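Local coordinates for Rod shape-determining protein (MreC) (Helicobacter pylori, PDB 5LP5) that forms a complex with the penicillin-binding protein PBP2 and probably helps organise cell wall synthesis that keeps the bacterium in shape, at residues 146-149 against 150-154; 171-174 against 175-179. All coordinates share one frame; numbering follows the deposited sequence.

Interaction 1 of 2, residues 146-149 against 150-154; sequences NGFL and NAHKR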
loop_
_atom_site.group_PDB
_atom_site.type_symbol
_atom_site.label_atom_id
_atom_site.label_comp_id
_atom_site.label_asym_id
_atom_site.label_seq_id
_atom_site.Cartn_x
_atom_site.Cartn_y
_atom_site.Cartn_z
ATOM N N ASN C 146 29.517 -24.084 -6.883
ATOM C CA ASN C 146 29.684 -23.333 -5.652
ATOM C C ASN C 146 28.411 -23.297 -4.826
ATOM O O ASN C 146 27.329 -22.990 -5.338
ATOM C CB ASN C 146 30.095 -21.910 -5.968
ATOM C CG ASN C 146 31.434 -21.819 -6.627
ATOM O OD1 ASN C 146 32.353 -22.588 -6.309
ATOM N ND2 ASN C 146 31.556 -20.875 -7.562
ATOM N N GLY C 147 28.562 -23.586 -3.536
ATOM C CA GLY C 147 27.441 -23.504 -2.596
ATOM C C GLY C 147 27.500 -22.223 -1.784
ATOM O O GLY C 147 28.508 -21.951 -1.124
ATOM N N PHE C 148 26.444 -21.427 -1.862
ATOM C CA PHE C 148 26.319 -20.231 -1.044
ATOM C C PHE C 148 25.247 -20.463 -0.008
ATOM O O PHE C 148 24.062 -20.498 -0.318
ATOM C CB PHE C 148 25.999 -19.014 -1.903
ATOM C CG PHE C 148 26.952 -18.835 -3.041
ATOM C CD1 PHE C 148 28.243 -18.392 -2.818
ATOM C CD2 PHE C 148 26.577 -19.158 -4.321
ATOM C CE1 PHE C 148 29.145 -18.265 -3.861
ATOM C CE2 PHE C 148 27.468 -19.033 -5.371
ATOM C CZ PHE C 148 28.758 -18.579 -5.142
ATOM N N LEU C 149 25.692 -20.646 1.233
ATOM C CA LEU C 149 24.836 -21.128 2.306
ATOM C C LEU C 149 23.994 -20.015 2.917
ATOM O O LEU C 149 24.161 -18.847 2.599
ATOM C CB LEU C 149 25.688 -21.794 3.383
ATOM C CG LEU C 149 26.603 -22.920 2.876
ATOM C CD1 LEU C 149 27.438 -23.491 4.005
ATOM C CD2 LEU C 149 25.818 -24.037 2.198
ATOM N N ASN C 150 23.086 -20.400 3.808
ATOM C CA ASN C 150 22.192 -19.450 4.481
ATOM C C ASN C 150 23.048 -18.331 5.108
ATOM O O ASN C 150 24.047 -18.571 5.787
ATOM C CB ASN C 150 21.359 -20.094 5.603
ATOM C CG ASN C 150 20.128 -20.823 5.108
ATOM O OD1 ASN C 150 19.532 -20.467 4.083
ATOM N ND2 ASN C 150 19.711 -21.850 5.869
ATOM N N ALA C 151 22.663 -17.099 4.824
ATOM C CA ALA C 151 23.341 -15.920 5.373
ATOM C C ALA C 151 24.515 -15.442 4.562
ATOM O O ALA C 151 25.047 -14.376 4.876
ATOM C CB ALA C 151 23.747 -16.111 6.835
ATOM N N HIS C 152 24.879 -16.140 3.486
ATOM C CA HIS C 152 25.804 -15.558 2.489
ATOM C C HIS C 152 25.127 -14.412 1.722
ATOM O O HIS C 152 23.933 -14.447 1.472
ATOM C CB HIS C 152 26.335 -16.641 1.520
ATOM C CG HIS C 152 27.438 -16.175 0.610
ATOM N ND1 HIS C 152 28.524 -15.460 1.058
ATOM C CD2 HIS C 152 27.613 -16.311 -0.727
ATOM C CE1 HIS C 152 29.334 -15.202 0.046
ATOM N NE2 HIS C 152 28.792 -15.691 -1.052
ATOM N N LYS C 153 25.899 -13.405 1.353
ATOM C CA LYS C 153 25.436 -12.286 0.524
ATOM C C LYS C 153 24.596 -12.708 -0.707
ATOM O O LYS C 153 23.684 -12.011 -1.119
ATOM C CB LYS C 153 26.674 -11.472 0.062
ATOM C CG LYS C 153 26.433 -10.114 -0.570
ATOM C CD LYS C 153 27.752 -9.458 -0.972
ATOM C CE LYS C 153 27.503 -8.218 -1.836
ATOM N NZ LYS C 153 28.681 -7.307 -1.919
ATOM N N ARG C 154 24.951 -13.836 -1.305
ATOM C CA ARG C 154 24.353 -14.290 -2.567
ATOM C C ARG C 154 23.219 -15.292 -2.382
ATOM O O ARG C 154 22.562 -15.680 -3.352
ATOM C CB ARG C 154 25.427 -14.973 -3.410
ATOM C CG ARG C 154 26.546 -14.037 -3.852
ATOM C CD ARG C 154 27.470 -14.682 -4.851
ATOM N NE ARG C 154 26.742 -15.241 -5.994
ATOM C CZ ARG C 154 27.304 -15.927 -6.983
ATOM N NH1 ARG C 154 28.608 -16.125 -6.984
ATOM N NH2 ARG C 154 26.558 -16.417 -7.966
#
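Two torsions bring the R154 guanidinium over one face of the F148 ring, inclined to it: the F148 ring swings back beside its own backbone N (chi1 -52°), and the R154 chain bends at chi3 (53°). F148 CE2 sits 3.4 Å above the centre of the R154 guanidinium plane, and the two planes are tilted by 33°. Further back along the arginine, R154 CD stands 4.1 Å from the F148 ring centroid, almost on the ring normal, in a CH-pi contact. H152 meets the same phenyl group differently: its imidazole is nearly parallel to the F148 ring but displaced rim to rim, neither ring over the other's face. The two rings are modelled too close for their exact spacing to be trusted.

The backbone reversal behind these contacts is a type II beta turn from L149 to H152. It is closed by a nearly straight hydrogen bond from H152 N to L149 O, 2.9 Å long. N150, at the turn, is tied through its side chain to Y157 OH and to the carbonyls of A134 and F231.

R154 NH2 forms a salt bridge with E141 and a hydrogen bond with Q139 of the PBP2 chain. The F148 ring thus covers one face of the guanidinium, while polar partners outside the turn take up its N-H groups, so F148 probably helps orient an arginine that reaches the partner protein.

Interaction 2 of 2, residues 171-174 against 175-179; sequences GTNF and KQELV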
loop_
_atom_site.group_PDB
_atom_site.type_symbol
_atom_site.label_atom_id
_atom_site.label_comp_id
_atom_site.label_asym_id
_atom_site.label_seq_id
_atom_site.Cartn_x
_atom_site.Cartn_y
_atom_site.Cartn_z
ATOM N N GLY C 171 16.877 -13.340 3.113
ATOM C CA GLY C 171 18.110 -12.612 3.084
ATOM C C GLY C 171 18.807 -12.817 4.413
ATOM O O GLY C 171 18.694 -13.868 5.048
ATOM N N THR C 172 19.525 -11.787 4.835
ATOM C CA THR C 172 20.316 -11.835 6.042
ATOM C C THR C 172 20.547 -10.412 6.490
ATOM O O THR C 172 20.065 -9.485 5.857
ATOM C CB THR C 172 21.650 -12.588 5.816
ATOM O OG1 THR C 172 22.329 -12.782 7.064
ATOM C CG2 THR C 172 22.538 -11.873 4.808
ATOM N N ASN C 173 21.249 -10.226 7.600
ATOM C CA ASN C 173 21.475 -8.892 8.149
ATOM C C ASN C 173 22.913 -8.775 8.675
ATOM O O ASN C 173 23.755 -9.662 8.438
ATOM C CB ASN C 173 20.444 -8.584 9.225
ATOM C CG ASN C 173 20.513 -9.545 10.404
ATOM O OD1 ASN C 173 21.506 -10.264 10.579
ATOM N ND2 ASN C 173 19.432 -9.587 11.208
ATOM N N PHE C 174 23.211 -7.684 9.373
ATOM C CA PHE C 174 24.595 -7.429 9.781
ATOM C C PHE C 174 25.099 -8.374 10.875
ATOM O O PHE C 174 26.309 -8.514 11.057
ATOM C CB PHE C 174 24.798 -5.949 10.127
ATOM C CG PHE C 174 24.813 -5.045 8.909
ATOM C CD1 PHE C 174 25.989 -4.868 8.158
ATOM C CD2 PHE C 174 23.650 -4.381 8.494
ATOM C CE1 PHE C 174 26.004 -4.037 7.044
ATOM C CE2 PHE C 174 23.667 -3.554 7.377
ATOM C CZ PHE C 174 24.847 -3.375 6.657
ATOM N N LYS C 175 24.186 -9.066 11.553
ATOM C CA LYS C 175 24.567 -10.049 12.572
ATOM C C LYS C 175 24.511 -11.473 12.027
ATOM O O LYS C 175 24.451 -12.436 12.795
ATOM C CB LYS C 175 23.636 -9.943 13.786
ATOM C CG LYS C 175 23.377 -8.541 14.280
ATOM C CD LYS C 175 22.242 -8.489 15.279
ATOM C CE LYS C 175 22.035 -7.032 15.664
ATOM N NZ LYS C 175 20.940 -6.807 16.653
ATOM N N GLN C 176 24.534 -11.606 10.705
ATOM C CA GLN C 176 24.405 -12.901 10.034
ATOM C C GLN C 176 23.290 -13.802 10.607
ATOM O O GLN C 176 23.493 -15.002 10.843
ATOM C CB GLN C 176 25.757 -13.629 10.007
ATOM C CG GLN C 176 26.747 -12.986 9.053
ATOM C CD GLN C 176 28.139 -13.544 9.179
ATOM O OE1 GLN C 176 28.690 -13.672 10.288
ATOM N NE2 GLN C 176 28.728 -13.869 8.032
ATOM N N GLU C 177 22.115 -13.203 10.824
ATOM C CA GLU C 177 20.905 -13.937 11.172
ATOM C C GLU C 177 20.152 -14.177 9.877
ATOM O O GLU C 177 20.192 -13.363 8.969
ATOM C CB GLU C 177 20.010 -13.133 12.129
ATOM C CG GLU C 177 20.745 -12.523 13.310
ATOM C CD GLU C 177 19.819 -11.931 14.353
ATOM O OE1 GLU C 177 19.239 -10.846 14.078
ATOM O OE2 GLU C 177 19.695 -12.545 15.446
ATOM N N LEU C 178 19.478 -15.310 9.782
ATOM C CA LEU C 178 18.640 -15.579 8.631
ATOM C C LEU C 178 17.360 -14.777 8.738
ATOM O O LEU C 178 16.693 -14.834 9.734
ATOM C CB LEU C 178 18.339 -17.087 8.527
ATOM C CG LEU C 178 17.794 -17.502 7.170
ATOM C CD1 LEU C 178 18.835 -17.213 6.110
ATOM C CD2 LEU C 178 17.471 -18.978 7.151
ATOM N N VAL C 179 17.016 -14.037 7.698
ATOM C CA VAL C 179 15.866 -13.130 7.750
ATOM C C VAL C 179 14.919 -13.390 6.599
ATOM O O VAL C 179 15.362 -13.704 5.495
ATOM C CB VAL C 179 16.347 -11.674 7.663
ATOM C CG1 VAL C 179 15.161 -10.724 7.530
ATOM C CG2 VAL C 179 17.264 -11.335 8.848
#
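This is the tip of the beta hairpin formed by strands 166-172 and 178-183, in the second barrel of MreC. G171 and V179 form an antiparallel hydrogen-bonded pair, with G171 N to V179 O at 2.8 Å and V179 N to G171 O at 3.1 Å. Beyond it the chain reverses through a type I beta turn from N173 to Q176, closed by Q176 N on N173 O at 3.1 Å. Q176 then takes a left-handed backbone conformation that leads into the returning strand.

With CG of N173 placed between its backbone N and carbonyl carbon (chi1 61°), the amide turns in toward the backbone N of K175 and E177. N173 OD1 accepts the backbone N of E177 at 3.0 Å along a fairly straight bond, and takes a weak, bent one from K175 N. The other end of the amide, N173 ND2, donates in its own plane to the anti lone pair of E177 OE1 at 3.1 Å, with amide and carboxylate nearly coplanar. One side chain therefore holds backbone and side chain of E177 together.

T172 adds a bond of its own: OG1 donates to E177 O at 2.9 Å, approaching from above the carbonyl plane. Outside the hairpin, F174 packs on Q215 of the PBP2 chain and Q176 on T221 of the second MreC subunit. The V179 side chain crosses that of N173 at about a right angle, its CG2 methyl 3.7 Å from N173 ND2.

From the N terminus, four strands of the first six-stranded antiparallel barrel precede strand 144-149, and interaction 1 closes the turn at its end. The loop then carries the chain to strand 158-161, the start of the second barrel, where interaction 2 closes the hairpin between strands 166-172 and 178-183. The two contacts lie in series, neither nested nor crossed, yet their centres are only about 11 Å apart. They touch by packing: A151 O lies 3.5 Å from T172 CG2, and N150 CG 3.8 Å from L178 CD2. The turn after strand 144-149, where the chain leaves the first barrel for the second, thus rests against a hairpin of the second.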